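PDB 1Z67: hypothetical protein S4005 from Shigella flexneri 2a, which is of unknown function but belongs to the YidB-like family and carries a homeodomain-like helical motif, which might suggest nucleic acid binding. Local coordinates for residues Gly45-Ile50 against Glu67-Ala72. Sequence-based numbering, arbitrary orientation.
Sequences GGLGAI and EQLESA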
loop_
_atom_site.group_PDB
_atom_site.type_symbol
_atom_site.label_atom_id
_atom_site.label_comp_id
_atom_site.label_asym_id
_atom_site.label_seq_id
_atom_site.Cartn_x
_atom_site.Cartn_y
_atom_site.Cartn_z
ATOM N N GLY A 45 -11.376 -9.748 5.085
ATOM C CA GLY A 45 -10.347 -10.565 5.696
ATOM C C GLY A 45 -10.231 -10.344 7.186
ATOM O O GLY A 45 -9.263 -10.825 7.800
ATOM N N GLY A 46 -11.189 -9.622 7.764
ATOM C CA GLY A 46 -11.255 -9.458 9.210
ATOM C C GLY A 46 -10.466 -8.303 9.775
ATOM O O GLY A 46 -10.361 -8.163 10.979
ATOM N N LEU A 47 -9.937 -7.437 8.901
ATOM C CA LEU A 47 -9.130 -6.296 9.339
ATOM C C LEU A 47 -9.920 -4.991 9.334
ATOM O O LEU A 47 -9.327 -3.901 9.352
ATOM C CB LEU A 47 -7.873 -6.163 8.470
ATOM C CG LEU A 47 -6.834 -7.282 8.626
ATOM C CD1 LEU A 47 -5.629 -7.040 7.714
ATOM C CD2 LEU A 47 -6.357 -7.441 10.071
ATOM N N GLY A 48 -11.252 -5.078 9.281
ATOM C CA GLY A 48 -12.080 -3.879 9.261
ATOM C C GLY A 48 -11.850 -2.913 10.428
ATOM O O GLY A 48 -11.870 -1.693 10.245
ATOM N N ALA A 49 -11.675 -3.454 11.649
ATOM C CA ALA A 49 -11.466 -2.577 12.810
ATOM C C ALA A 49 -10.099 -1.867 12.715
ATOM O O ALA A 49 -10.016 -0.653 12.897
ATOM C CB ALA A 49 -11.600 -3.338 14.133
ATOM N N ILE A 50 -9.059 -2.615 12.375
ATOM C CA ILE A 50 -7.742 -2.014 12.129
ATOM C C ILE A 50 -7.828 -0.988 10.980
ATOM O O ILE A 50 -7.353 0.154 11.143
ATOM C CB ILE A 50 -6.670 -3.077 11.842
ATOM C CG1 ILE A 50 -6.331 -3.826 13.147
ATOM C CG2 ILE A 50 -5.382 -2.388 11.269
ATOM C CD1 ILE A 50 -5.460 -5.047 12.964
ATOM N N GLU A 67 2.143 -10.644 7.879
ATOM C CA GLU A 67 1.373 -11.877 7.839
ATOM C C GLU A 67 -0.126 -11.562 7.774
ATOM O O GLU A 67 -0.854 -12.196 7.007
ATOM C CB GLU A 67 1.687 -12.694 9.107
ATOM C CG GLU A 67 3.189 -12.831 9.438
ATOM C CD GLU A 67 3.739 -11.682 10.296
ATOM O OE1 GLU A 67 3.625 -11.764 11.547
ATOM O OE2 GLU A 67 4.309 -10.716 9.731
ATOM N N GLN A 68 -0.572 -10.574 8.555
ATOM C CA GLN A 68 -2.002 -10.192 8.576
ATOM C C GLN A 68 -2.410 -9.681 7.205
ATOM O O GLN A 68 -3.464 -10.041 6.680
ATOM C CB GLN A 68 -2.289 -9.152 9.647
ATOM C CG GLN A 68 -2.425 -9.741 11.035
ATOM C CD GLN A 68 -2.635 -8.688 12.085
ATOM O OE1 GLN A 68 -1.886 -7.715 12.170
ATOM N NE2 GLN A 68 -3.634 -8.899 12.930
ATOM N N LEU A 69 -1.539 -8.882 6.594
ATOM C CA LEU A 69 -1.861 -8.380 5.266
ATOM C C LEU A 69 -1.821 -9.463 4.205
ATOM O O LEU A 69 -2.661 -9.459 3.295
ATOM C CB LEU A 69 -0.917 -7.238 4.859
ATOM C CG LEU A 69 -1.156 -5.927 5.599
ATOM C CD1 LEU A 69 -0.166 -4.880 5.027
ATOM C CD2 LEU A 69 -2.653 -5.469 5.433
ATOM N N GLU A 70 -0.834 -10.346 4.249
ATOM C CA GLU A 70 -0.836 -11.444 3.284
ATOM C C GLU A 70 -2.124 -12.277 3.432
ATOM O O GLU A 70 -2.702 -12.675 2.425
ATOM C CB GLU A 70 0.392 -12.327 3.413
ATOM C CG GLU A 70 0.575 -13.242 2.198
ATOM C CD GLU A 70 1.679 -14.289 2.356
ATOM O OE1 GLU A 70 2.548 -14.128 3.252
ATOM O OE2 GLU A 70 1.696 -15.262 1.567
ATOM N N SER A 71 -2.594 -12.449 4.674
ATOM C CA SER A 71 -3.831 -13.204 4.964
ATOM C C SER A 71 -5.045 -12.519 4.354
ATOM O O SER A 71 -5.874 -13.162 3.736
ATOM C CB SER A 71 -4.016 -13.392 6.471
ATOM O OG SER A 71 -3.127 -14.382 6.963
ATOM N N ALA A 72 -5.139 -11.211 4.512
ATOM C CA ALA A 72 -6.314 -10.495 4.047
ATOM C C ALA A 72 -6.307 -10.232 2.545
ATOM O O ALA A 72 -7.349 -10.322 1.896
ATOM C CB ALA A 72 -6.475 -9.195 4.825
#
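Leu-47 carries the apolar part of this contact, its CD1 methyl reaching helix 66-73 at three points. CD1 lies 3.7 Å from Ala-72 CB and 4.1 Å from Leu-69 CD2, and it sits 3.8 Å from the backbone O of Gln-68, an oxygen already taken by Ala-72 N one helical turn on. Chi1 (-68°) sets CG of Leu-47 beside the backbone N, and chi2 (-180°) then extends CD1 anti to CA, to meet helix 66-73. Leu-42 of helix 35-44 and Val-64 touch both leucines. Backbone packing adds a close approach where the chain leaves helix 35-44: Gly-45 CA is 4.2 Å from Ala-72 CB.

Polar-apolar contacts border the leucine. NE2 of Gln-68 comes within 4.2 Å of Leu-47 CD2 and 4.3 Å of Ile-50 CD1, a polar atom against two methyls. Within 67-72, Glu-67 O is gripped twice, by Ser-71 N and by Ser-71 OG, from opposite faces of its plane.

Thus, in this all-helical YidB-like fold, the turn joining helices 35-44 and 48-55 packs on helix 66-73 through Leu-47, the N-cap residue of helix 48-55. Without polar bonds between the two segments, the join rests on van der Waals packing of the buried Leu-47 against Ala-72 and Gln-68.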